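Local coordinates for beta-Ala-His dipeptidase (Homo sapiens, PDB 3DLJ), which hydrolyses carnosine, anserine and other Xaa-His dipeptides as a secreted zinc-dependent dipeptidase of the M20 family, at residues I37-V42 with D143-V148; R47-L52 with E174-A179. One frame throughout, in Å; residues are numbered along the deposited sequence.

Two buried contacts show how a metal centre is tied into the fold around it. In interaction 1 the loop I37-V42 meets the start of helix 141-160 through a single lysine, and the chemistry is polar: one amino group among oxygens. Interaction 2 sets helix 46-65, which that loop leads into, against the loop after strand 168-174, and is van der Waals packing of leucine methyls on a backbone carbonyl, with a methionine sulfur over the face of an arginine guanidinium. The segments alternate along the chain, and the two pairs converge on one zinc, held by D143 from interaction 1 and E178 from interaction 2. They also touch directly, I37 packing on the backbone of E51 and S41 on R49.

Interaction 1. Residues I37-V42 with D143-V148; sequences IESDSV and DNKGPV. With ZN (zinc ion), chain D; ZN (zinc ion), chain C.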
# COMPACT_ATOMS: atom_id res chain seq x y z
N ILE A 37 19.38 -0.52 -2.42
CA ILE A 37 19.29 0.91 -2.67
C ILE A 37 18.25 1.47 -1.69
O ILE A 37 17.08 1.17 -1.78
CB ILE A 37 18.91 1.23 -4.13
CG1 ILE A 37 19.90 0.52 -5.09
CG2 ILE A 37 18.89 2.75 -4.36
CD1 ILE A 37 19.55 0.60 -6.57
N GLU A 38 18.71 2.26 -0.73
CA GLU A 38 17.87 2.69 0.38
C GLU A 38 16.96 3.85 -0.01
O GLU A 38 17.13 4.98 0.47
CB GLU A 38 18.76 2.99 1.58
CG GLU A 38 19.59 1.75 1.91
CD GLU A 38 20.39 1.88 3.19
OE1 GLU A 38 20.10 2.79 4.00
OE2 GLU A 38 21.31 1.05 3.40
N SER A 39 15.98 3.53 -0.86
CA SER A 39 15.12 4.54 -1.53
C SER A 39 13.98 5.06 -0.64
O SER A 39 12.81 5.10 -1.03
CB SER A 39 14.59 3.97 -2.85
OG SER A 39 14.03 2.68 -2.67
N ASP A 40 14.37 5.50 0.54
CA ASP A 40 13.43 5.92 1.59
C ASP A 40 12.90 7.34 1.26
O ASP A 40 13.66 8.32 1.30
CB ASP A 40 14.19 5.84 2.92
CG ASP A 40 13.39 6.28 4.13
OD1 ASP A 40 12.40 7.01 3.99
OD2 ASP A 40 13.81 5.90 5.25
N SER A 41 11.61 7.44 0.92
CA SER A 41 10.98 8.72 0.56
C SER A 41 10.39 9.50 1.73
O SER A 41 10.00 10.65 1.57
CB SER A 41 9.87 8.49 -0.46
OG SER A 41 8.84 7.68 0.11
N VAL A 42 10.32 8.87 2.90
CA VAL A 42 9.55 9.40 4.02
C VAL A 42 10.45 10.29 4.90
O VAL A 42 9.98 11.29 5.44
CB VAL A 42 8.84 8.24 4.83
CG1 VAL A 42 8.27 8.72 6.17
CG2 VAL A 42 7.74 7.59 4.00
N ASP A 143 6.70 -4.64 -0.98
CA ASP A 143 6.16 -3.26 -1.13
C ASP A 143 7.25 -2.21 -1.49
O ASP A 143 7.78 -1.55 -0.60
CB ASP A 143 5.46 -2.89 0.18
CG ASP A 143 4.66 -1.59 0.11
OD1 ASP A 143 4.44 -1.04 -1.00
OD2 ASP A 143 4.25 -1.12 1.20
N ASN A 144 7.59 -2.00 -2.77
CA ASN A 144 6.97 -2.64 -3.94
C ASN A 144 7.98 -3.13 -5.00
O ASN A 144 7.65 -3.20 -6.17
CB ASN A 144 6.00 -1.64 -4.57
CG ASN A 144 5.02 -2.27 -5.53
OD1 ASN A 144 4.74 -1.71 -6.60
ND2 ASN A 144 4.49 -3.44 -5.17
N LYS A 145 9.21 -3.47 -4.60
CA LYS A 145 10.29 -3.80 -5.56
C LYS A 145 10.12 -5.21 -6.14
O LYS A 145 10.32 -5.42 -7.34
CB LYS A 145 11.67 -3.60 -4.92
CG LYS A 145 12.02 -2.11 -4.70
CD LYS A 145 13.15 -1.88 -3.69
CE LYS A 145 13.54 -0.41 -3.67
NZ LYS A 145 14.63 -0.10 -2.67
N GLY A 146 9.71 -6.16 -5.29
CA GLY A 146 9.39 -7.53 -5.74
C GLY A 146 8.40 -7.58 -6.91
O GLY A 146 8.72 -8.14 -7.96
N PRO A 147 7.17 -7.07 -6.71
CA PRO A 147 6.20 -7.08 -7.81
C PRO A 147 6.55 -6.19 -9.03
O PRO A 147 6.19 -6.53 -10.15
CB PRO A 147 4.88 -6.64 -7.13
CG PRO A 147 5.07 -6.91 -5.70
CD PRO A 147 6.55 -6.59 -5.46
N VAL A 148 7.24 -5.08 -8.83
CA VAL A 148 7.72 -4.32 -9.99
C VAL A 148 8.70 -5.15 -10.81
O VAL A 148 8.62 -5.19 -12.05
CB VAL A 148 8.35 -2.94 -9.62
CG1 VAL A 148 8.97 -2.28 -10.86
CG2 VAL A 148 7.30 -2.02 -9.03
ZN ZN D . 3.32 0.06 -2.17
ZN ZN C . 3.61 0.95 1.17
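K145 reaches from helix 141-160 to S39 and I37 with a chain that hardly bends. Its CB is directed at the loop, and CG stands opposite the carbonyl carbon (chi1 -71°); the remaining torsions are extended, carrying the tip across to the loop, where the CA atoms of S39 and K145 are 10.4 Å apart. CE passes 3.3 Å from S39 OG. Beyond it, NZ gives a hydrogen bond to S39 OG over 2.8 Å and lies 2.9 Å from I37 O. A further bond from NZ goes to the backbone oxygen of W34, in a buried setting that probably suits a charged lysine. The S39 hydroxyl is also bonded to L111 O, so it links the lysine with the chain that runs on to D112, the probable active-site aspartate. The loop itself is tightly folded, with successive inverse gamma turns centred on E38 and S39 and then an Asx turn in which D40 OD1 receives V42 N at 3.0 Å. Two residues before the lysine lies the bridging aspartate of the M20 dizinc site: D143 OD1 binds one zinc at 2.0 Å and D143 OD2 the other at 2.2 Å. H110 and D206 join the first metal, E178 and H456 the second. A cis peptide follows D143, connecting this ligand to N144, whose ND2 is bonded to S205 O.

Interaction 2. Residues R47-L52 with E174-A179; sequences RFRQEL and EGMEEA. With ZN (zinc ion), chain C.
L52 presses its forked end onto the backbone of G175, the tight part of this contact. CD2 comes within 3.2 Å of G175 O and CD1 within 3.4 Å of the same oxygen, so both branches crowd one carbonyl. CD1 also lies 3.9 Å from G175 CA; a CB here would be tight against CD1, so the missing side chain probably helps the leucine come this near. Packing is looser around M176. Its SD stays 4.3 Å from L52 CD2 and sits 4.0 Å from R49 NH1, over one face of the guanidinium but displaced toward the rim. R49 brings that plane round by folding at chi2 and chi3 (56° and 61°), and the two side chains cross at about a right angle. With an alanine here in place of R49 the guanidinium is gone, and Q78 OE1 and P87 O are likely to be left without the NH1 partner they share, while one side of the M176 sulfur loses its cover. Farther along, the loop becomes partly exposed and carries residues of the active site: E178 OE1 binds a zinc at 2.1 Å, OE2 lying farther from that zinc at 2.7 Å and hydrogen-bonded to Q114, while E177 is probably the catalytic proton acceptor. D112 steadies this end by accepting a hydrogen bond from E178 N. In the fold, helix 46-65 thus packs where strand 168-174 ends beside its parallel partner 104-110, E174 still pairing with G109 and L111, and R49 extends the junction to strands 77-79 and 85-87.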
# COMPACT_ATOMS: atom_id res chain seq x y z
N ARG A 47 20.73 12.26 2.32
CA ARG A 47 21.29 10.92 2.10
C ARG A 47 20.30 9.94 1.47
O ARG A 47 20.65 9.22 0.54
CB ARG A 47 21.69 10.31 3.43
CG ARG A 47 23.10 10.51 3.83
CD ARG A 47 23.16 10.47 5.35
NE ARG A 47 22.31 9.40 5.87
CZ ARG A 47 22.00 9.26 7.15
NH1 ARG A 47 22.44 10.14 8.04
NH2 ARG A 47 21.24 8.25 7.55
N PHE A 48 19.08 9.92 1.99
CA PHE A 48 18.04 9.02 1.52
C PHE A 48 17.39 9.48 0.22
O PHE A 48 17.16 8.66 -0.68
CB PHE A 48 16.98 8.79 2.61
CG PHE A 48 17.48 7.96 3.76
CD1 PHE A 48 17.79 6.60 3.58
CD2 PHE A 48 17.66 8.53 5.02
CE1 PHE A 48 18.27 5.84 4.64
CE2 PHE A 48 18.13 7.77 6.10
CZ PHE A 48 18.44 6.43 5.91
N ARG A 49 17.08 10.77 0.11
CA ARG A 49 16.50 11.29 -1.13
C ARG A 49 17.44 11.10 -2.34
O ARG A 49 16.97 10.89 -3.46
CB ARG A 49 16.11 12.76 -0.96
CG ARG A 49 15.26 13.34 -2.08
CD ARG A 49 14.00 12.53 -2.27
NE ARG A 49 13.17 12.51 -1.06
CZ ARG A 49 12.16 13.34 -0.84
NH1 ARG A 49 11.84 14.26 -1.74
NH2 ARG A 49 11.47 13.24 0.26
N GLN A 50 18.75 11.17 -2.12
CA GLN A 50 19.74 10.89 -3.20
C GLN A 50 19.64 9.40 -3.67
O GLN A 50 19.68 9.11 -4.87
CB GLN A 50 21.16 11.21 -2.72
CG GLN A 50 22.16 11.53 -3.83
N GLU A 51 19.51 8.49 -2.71
CA GLU A 51 19.36 7.05 -2.96
C GLU A 51 18.05 6.74 -3.70
O GLU A 51 17.96 5.80 -4.48
CB GLU A 51 19.41 6.28 -1.65
CG GLU A 51 20.80 6.03 -1.14
CD GLU A 51 21.67 5.39 -2.19
OE1 GLU A 51 21.55 4.15 -2.38
OE2 GLU A 51 22.48 6.10 -2.83
N LEU A 52 17.06 7.57 -3.47
CA LEU A 52 15.80 7.46 -4.19
C LEU A 52 15.95 7.85 -5.65
O LEU A 52 15.37 7.22 -6.51
CB LEU A 52 14.75 8.29 -3.47
CG LEU A 52 13.29 8.28 -3.90
CD1 LEU A 52 12.73 6.87 -4.26
CD2 LEU A 52 12.49 8.96 -2.79
N GLU A 174 6.82 5.61 -10.08
CA GLU A 174 7.15 6.79 -9.28
C GLU A 174 8.04 6.44 -8.09
O GLU A 174 8.23 5.24 -7.77
CB GLU A 174 5.88 7.49 -8.80
CG GLU A 174 5.05 6.72 -7.77
CD GLU A 174 4.16 7.62 -6.92
OE1 GLU A 174 4.50 8.81 -6.75
OE2 GLU A 174 3.13 7.14 -6.41
N GLY A 175 8.56 7.48 -7.45
CA GLY A 175 9.38 7.33 -6.27
C GLY A 175 8.87 8.03 -5.02
O GLY A 175 9.66 8.32 -4.12
N MET A 176 7.57 8.31 -4.95
CA MET A 176 6.99 9.02 -3.79
C MET A 176 5.67 8.45 -3.26
O MET A 176 4.89 9.18 -2.64
CB MET A 176 6.79 10.52 -4.10
CG MET A 176 8.06 11.31 -4.35
SD MET A 176 9.10 11.53 -2.87
CE MET A 176 8.09 12.70 -1.94
N GLU A 177 5.41 7.16 -3.48
CA GLU A 177 4.12 6.57 -3.09
C GLU A 177 3.91 6.53 -1.58
O GLU A 177 2.80 6.77 -1.10
CB GLU A 177 4.00 5.17 -3.67
CG GLU A 177 2.60 4.55 -3.61
CD GLU A 177 2.30 3.89 -2.28
OE1 GLU A 177 1.11 3.73 -1.97
OE2 GLU A 177 3.25 3.55 -1.53
N GLU A 178 4.98 6.22 -0.84
CA GLU A 178 4.96 6.19 0.62
C GLU A 178 4.88 7.58 1.28
O GLU A 178 4.72 7.69 2.50
CB GLU A 178 6.17 5.43 1.16
CG GLU A 178 6.35 4.04 0.59
CD GLU A 178 5.30 3.06 1.07
OE1 GLU A 178 5.39 1.89 0.68
OE2 GLU A 178 4.40 3.44 1.87
N ALA A 179 5.02 8.62 0.47
CA ALA A 179 4.90 9.99 0.93
C ALA A 179 3.83 10.75 0.12
O ALA A 179 4.07 11.87 -0.32
CB ALA A 179 6.26 10.67 0.85
ZN ZN C . 3.61 0.95 1.17